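Local coordinates for uncharacterized protein (Bacteroides fragilis, PDB 3NNG) that is of unknown function, but is an F5/8 type C domain that binds calcium and, as in related domains, may attach to carbohydrates or cell surfaces, at residues 12-17 with 125-130; 28-33 with 146-151. The protein carries 1 engineered substitution. One frame throughout, in Å; residues are numbered along the deposited sequence.

Contact 1: 12-17 with 125-130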
loop_
_atom_site.group_PDB
_atom_site.type_symbol
_atom_site.label_atom_id
_atom_site.label_comp_id
_atom_site.label_asym_id
_atom_site.label_seq_id
_atom_site.Cartn_x
_atom_site.Cartn_y
_atom_site.Cartn_z
ATOM N N GLY A 12 1.905 5.372 18.740
ATOM C CA GLY A 12 3.189 5.207 19.405
ATOM C C GLY A 12 3.801 3.822 19.330
ATOM O O GLY A 12 5.007 3.675 19.108
ATOM N N ASN A 13 2.961 2.808 19.496
ATOM C CA ASN A 13 3.419 1.432 19.594
ATOM C C ASN A 13 3.490 0.630 18.282
ATOM O O ASN A 13 3.660 -0.598 18.317
ATOM C CB ASN A 13 2.559 0.690 20.621
ATOM C CG ASN A 13 1.099 0.615 20.227
ATOM O OD1 ASN A 13 0.571 1.502 19.557
ATOM N ND2 ASN A 13 0.424 -0.454 20.658
ATOM N N TRP A 14 3.361 1.321 17.142
ATOM C CA TRP A 14 3.473 0.699 15.823
ATOM C C TRP A 14 4.934 0.519 15.393
ATOM O O TRP A 14 5.734 1.454 15.477
ATOM C CB TRP A 14 2.763 1.560 14.771
ATOM C CG TRP A 14 1.263 1.456 14.776
ATOM C CD1 TRP A 14 0.469 1.087 15.824
ATOM C CD2 TRP A 14 0.374 1.762 13.688
ATOM N NE1 TRP A 14 -0.853 1.130 15.454
ATOM C CE2 TRP A 14 -0.939 1.542 14.155
ATOM C CE3 TRP A 14 0.564 2.192 12.374
ATOM C CZ2 TRP A 14 -2.054 1.739 13.337
ATOM C CZ3 TRP A 14 -0.537 2.380 11.575
ATOM C CH2 TRP A 14 -1.831 2.158 12.055
ATOM N N SER A 15 5.269 -0.666 14.895
ATOM C CA SER A 15 6.605 -0.917 14.369
ATOM C C SER A 15 6.539 -1.284 12.886
ATOM O O SER A 15 5.879 -2.252 12.523
ATOM C CB SER A 15 7.268 -2.051 15.144
ATOM O OG SER A 15 8.664 -2.042 14.952
ATOM N N ALA A 16 7.214 -0.517 12.033
ATOM C CA ALA A 16 7.269 -0.829 10.601
ATOM C C ALA A 16 7.879 -2.216 10.369
ATOM O O ALA A 16 8.903 -2.556 10.953
ATOM C CB ALA A 16 8.071 0.219 9.858
ATOM N N VAL A 17 7.249 -3.008 9.511
ATOM C CA VAL A 17 7.743 -4.346 9.198
ATOM C C VAL A 17 8.846 -4.265 8.132
ATOM O O VAL A 17 8.658 -3.629 7.094
ATOM C CB VAL A 17 6.585 -5.244 8.694
ATOM C CG1 VAL A 17 7.091 -6.598 8.193
ATOM C CG2 VAL A 17 5.520 -5.415 9.773
ATOM N N TYR A 125 -1.478 7.315 8.190
ATOM C CA TYR A 125 -1.562 6.004 8.789
ATOM C C TYR A 125 -3.004 5.529 8.825
ATOM O O TYR A 125 -3.912 6.279 9.177
ATOM C CB TYR A 125 -0.957 6.049 10.191
ATOM C CG TYR A 125 0.475 6.531 10.197
ATOM C CD1 TYR A 125 1.534 5.628 10.138
ATOM C CD2 TYR A 125 0.772 7.885 10.252
ATOM C CE1 TYR A 125 2.836 6.066 10.135
ATOM C CE2 TYR A 125 2.075 8.330 10.248
ATOM C CZ TYR A 125 3.099 7.419 10.189
ATOM O OH TYR A 125 4.402 7.855 10.186
ATOM N N ALA A 126 -3.222 4.283 8.433
ATOM C CA ALA A 126 -4.565 3.736 8.473
ATOM C C ALA A 126 -4.551 2.519 9.385
ATOM O O ALA A 126 -3.870 1.535 9.107
ATOM C CB ALA A 126 -5.042 3.370 7.082
ATOM N N ALA A 127 -5.290 2.612 10.486
ATOM C CA ALA A 127 -5.341 1.554 11.484
ATOM C C ALA A 127 -6.133 0.339 11.000
ATOM O O ALA A 127 -7.147 0.472 10.314
ATOM C CB ALA A 127 -5.936 2.098 12.791
ATOM N N ILE A 128 -5.647 -0.848 11.354
ATOM C CA ILE A 128 -6.386 -2.085 11.136
ATOM C C ILE A 128 -6.817 -2.609 12.502
ATOM O O ILE A 128 -5.978 -2.968 13.346
ATOM C CB ILE A 128 -5.528 -3.146 10.432
ATOM C CG1 ILE A 128 -5.039 -2.639 9.078
ATOM C CG2 ILE A 128 -6.321 -4.446 10.252
ATOM C CD1 ILE A 128 -6.104 -2.612 8.037
ATOM N N GLU A 129 -8.123 -2.650 12.726
ATOM C CA GLU A 129 -8.639 -2.895 14.061
ATOM C C GLU A 129 -9.732 -3.961 14.109
ATOM O O GLU A 129 -10.712 -3.883 13.361
ATOM C CB GLU A 129 -9.169 -1.587 14.652
ATOM C CG GLU A 129 -9.644 -1.721 16.091
ATOM C CD GLU A 129 -8.502 -1.902 17.078
ATOM O OE1 GLU A 129 -7.440 -1.267 16.889
ATOM O OE2 GLU A 129 -8.678 -2.671 18.050
ATOM N N PRO A 130 -9.565 -4.965 14.991
ATOM C CA PRO A 130 -8.354 -5.196 15.787
ATOM C C PRO A 130 -7.268 -5.639 14.825
ATOM O O PRO A 130 -7.589 -5.923 13.670
ATOM C CB PRO A 130 -8.735 -6.389 16.673
ATOM C CG PRO A 130 -10.200 -6.471 16.627
ATOM C CD PRO A 130 -10.608 -5.956 15.287
#
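Trp14 reaches over to strand 125-128 and lays the outer edge of its indole against three consecutive residues, Tyr125, Ala126 and Ala127. Its CB points at the other segment, and a first torsion of -77° puts CG next to the backbone N and opposite the carbonyl carbon, bringing the six-membered ring up to strand 125-128. CZ2 meets the methyl of Ala127, 3.9 Å from its CB. At the tip, CH2 sits 3.6 Å from Ala127 CA and equally far from Ala126 O; both lie near the indole plane, so the ring abuts the backbone edge-on. CZ3 touches Tyr125 at CB, 3.9 Å away, and the two side chains run alongside in opposite senses and do not stack. The setting is the curled antiparallel sheet of a galactose-binding-like beta-sandwich: strand 14-16 pairs with strand 148-159, which pairs with 71-79, which in turn pairs with 124-144. Two strands thus lie between them in the sheet order, and the indole touches a residue of each, meeting the ring of Tyr157 and touching Thr75. The strand axes stay 11.4 Å apart at their closest and run at 113° to each other, and no hydrogen bond joins the two segments.

Contact 2: 28-33 with 146-151; sequences NVYADD and DNYTGF
Asp32 N donates to Val29 O over 2.9 Å, closing the tight turn that carries Tyr30, which touches Tyr148. Tyr30 and Ala31 occupy its two central positions with the backbone angles of a type II turn, and a second bond, Asp33 N to Tyr30 O at 3.0 Å, continues the bend up to Asp33, which caps helix 34-37. On the other segment, Tyr148 starts the strand 148-151; its N makes a weak bond to Asn147 OD1. The contact itself is one aromatic pair. With CG of Tyr30 trans to the backbone N (-176°), its ring is placed beside that of Tyr148, and CE1 comes 3.8 Å from CE2 of Tyr148. That CE2 atom lies at the edge of the Tyr30 ring, near its plane, whereas CE1 approaches the Tyr148 ring at a slant. The ring planes stand at 81° with centroids 5.9 Å apart, a steep, oblique meeting. Trp54 meets both tyrosines, while Phe52 and Tyr37 make edge-to-face contacts with Tyr30, so the pair belongs to an aromatic cluster joining the loop to strand 51-54. Ring carbons do all the touching between the two segments, which implies that van der Waals contact at the protein surface, with no polar bond across it, is what joins loop 28-33 to the start of strand 148-159.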
loop_
_atom_site.group_PDB
_atom_site.type_symbol
_atom_site.label_atom_id
_atom_site.label_comp_id
_atom_site.label_asym_id
_atom_site.label_seq_id
_atom_site.Cartn_x
_atom_site.Cartn_y
_atom_site.Cartn_z
ATOM N N ASN A 28 -0.735 -2.901 -12.827
ATOM C CA ASN A 28 -0.120 -2.387 -14.049
ATOM C C ASN A 28 1.030 -1.492 -13.638
ATOM O O ASN A 28 1.038 -0.963 -12.523
ATOM C CB ASN A 28 -1.125 -1.546 -14.866
ATOM C CG ASN A 28 -2.189 -2.386 -15.543
ATOM O OD1 ASN A 28 -3.379 -2.297 -15.210
ATOM N ND2 ASN A 28 -1.767 -3.222 -16.493
ATOM N N VAL A 29 2.006 -1.322 -14.525
ATOM C CA VAL A 29 3.074 -0.353 -14.283
ATOM C C VAL A 29 2.911 0.765 -15.292
ATOM O O VAL A 29 2.822 0.509 -16.491
ATOM C CB VAL A 29 4.479 -0.976 -14.423
ATOM C CG1 VAL A 29 5.549 0.103 -14.306
ATOM C CG2 VAL A 29 4.698 -2.065 -13.363
ATOM N N TYR A 30 2.856 2.005 -14.827
ATOM C CA TYR A 30 2.648 3.110 -15.752
ATOM C C TYR A 30 3.680 3.074 -16.896
ATOM O O TYR A 30 4.863 2.850 -16.663
ATOM C CB TYR A 30 2.690 4.451 -15.031
ATOM C CG TYR A 30 2.377 5.612 -15.955
ATOM C CD1 TYR A 30 1.076 5.858 -16.380
ATOM C CD2 TYR A 30 3.382 6.446 -16.415
ATOM C CE1 TYR A 30 0.790 6.909 -17.227
ATOM C CE2 TYR A 30 3.107 7.496 -17.263
ATOM C CZ TYR A 30 1.808 7.724 -17.666
ATOM O OH TYR A 30 1.531 8.775 -18.510
ATOM N N ALA A 31 3.222 3.277 -18.128
ATOM C CA ALA A 31 4.123 3.362 -19.279
ATOM C C ALA A 31 4.901 2.061 -19.449
ATOM O O ALA A 31 5.938 2.027 -20.127
ATOM C CB ALA A 31 5.094 4.546 -19.116
ATOM N N ASP A 32 4.410 0.991 -18.830
ATOM C CA ASP A 32 5.107 -0.290 -18.888
ATOM C C ASP A 32 6.585 -0.107 -18.541
ATOM O O ASP A 32 7.454 -0.801 -19.074
ATOM C CB ASP A 32 4.950 -0.939 -20.275
ATOM C CG ASP A 32 3.551 -1.477 -20.522
ATOM O OD1 ASP A 32 2.840 -1.771 -19.551
ATOM O OD2 ASP A 32 3.177 -1.626 -21.700
ATOM N N ASP A 33 6.864 0.839 -17.650
ATOM C CA ASP A 33 8.239 1.168 -17.309
ATOM C C ASP A 33 8.533 0.683 -15.891
ATOM O O ASP A 33 8.406 1.448 -14.925
ATOM C CB ASP A 33 8.456 2.674 -17.421
ATOM C CG ASP A 33 9.915 3.049 -17.463
ATOM O OD1 ASP A 33 10.766 2.222 -17.073
ATOM O OD2 ASP A 33 10.201 4.179 -17.892
ATOM N N ASP A 146 -9.502 7.657 -9.802
ATOM C CA ASP A 146 -9.707 6.522 -10.706
ATOM C C ASP A 146 -9.064 6.671 -12.085
ATOM O O ASP A 146 -9.209 5.798 -12.945
ATOM C CB ASP A 146 -11.193 6.139 -10.823
ATOM C CG ASP A 146 -12.050 7.220 -11.468
ATOM O OD1 ASP A 146 -11.516 8.171 -12.085
ATOM O OD2 ASP A 146 -13.286 7.106 -11.346
ATOM N N ASN A 147 -8.348 7.768 -12.299
ATOM C CA ASN A 147 -7.652 7.931 -13.569
ATOM C C ASN A 147 -6.203 7.443 -13.495
ATOM O O ASN A 147 -5.788 6.590 -14.283
ATOM C CB ASN A 147 -7.757 9.365 -14.117
ATOM C CG ASN A 147 -7.324 10.428 -13.110
ATOM O OD1 ASN A 147 -7.140 10.153 -11.919
ATOM N ND2 ASN A 147 -7.157 11.656 -13.593
ATOM N N TYR A 148 -5.447 7.993 -12.551
ATOM C CA TYR A 148 -4.073 7.569 -12.306
ATOM C C TYR A 148 -3.791 7.754 -10.829
ATOM O O TYR A 148 -4.297 8.690 -10.222
ATOM C CB TYR A 148 -3.087 8.400 -13.129
ATOM C CG TYR A 148 -3.336 8.348 -14.629
ATOM C CD1 TYR A 148 -4.200 9.250 -15.237
ATOM C CD2 TYR A 148 -2.703 7.404 -15.429
ATOM C CE1 TYR A 148 -4.429 9.219 -16.600
ATOM C CE2 TYR A 148 -2.930 7.355 -16.800
ATOM C CZ TYR A 148 -3.797 8.267 -17.378
ATOM O OH TYR A 148 -4.039 8.234 -18.730
ATOM N N THR A 149 -2.997 6.864 -10.243
ATOM C CA THR A 149 -2.561 7.053 -8.868
ATOM C C THR A 149 -1.357 6.152 -8.555
ATOM O O THR A 149 -0.844 5.443 -9.432
ATOM C CB THR A 149 -3.749 6.830 -7.857
ATOM O OG1 THR A 149 -3.391 7.294 -6.548
ATOM C CG2 THR A 149 -4.154 5.354 -7.777
ATOM N N GLY A 150 -0.913 6.181 -7.303
ATOM C CA GLY A 150 0.200 5.360 -6.863
ATOM C C GLY A 150 0.667 5.847 -5.506
ATOM O O GLY A 150 -0.047 6.591 -4.844
ATOM N N PHE A 151 1.862 5.438 -5.096
ATOM C CA PHE A 151 2.443 5.947 -3.858
ATOM C C PHE A 151 3.926 5.628 -3.789
ATOM O O PHE A 151 4.381 4.648 -4.373
ATOM C CB PHE A 151 1.695 5.447 -2.612
ATOM C CG PHE A 151 1.331 3.977 -2.649
ATOM C CD1 PHE A 151 0.002 3.581 -2.710
ATOM C CD2 PHE A 151 2.316 2.995 -2.587
ATOM C CE1 PHE A 151 -0.343 2.231 -2.735
ATOM C CE2 PHE A 151 1.990 1.653 -2.608
ATOM C CZ PHE A 151 0.649 1.259 -2.690
#

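Overall arrangement
Contact 1 and contact 2 sit on opposite sides of the chain's centre, their own centres 26 Å apart and their nearest atoms about 11 Å apart, without touching. Their segments alternate along the chain: 12-17, 28-33, 125-130, then 146-151. Both draw on the same antiparallel sheet. Strand 148-159 starts in contact 2 and farther along pairs with strand 14-16 of contact 1, while strand 124-144, which supplies the other half of contact 1, precedes it directly. Between the two contacts, strand 148-159 also passes the calcium site, to which Ala152 and Glu153 belong. Each contact therefore ties an early part of the chain to one of its last two strands, at separate places in the sandwich.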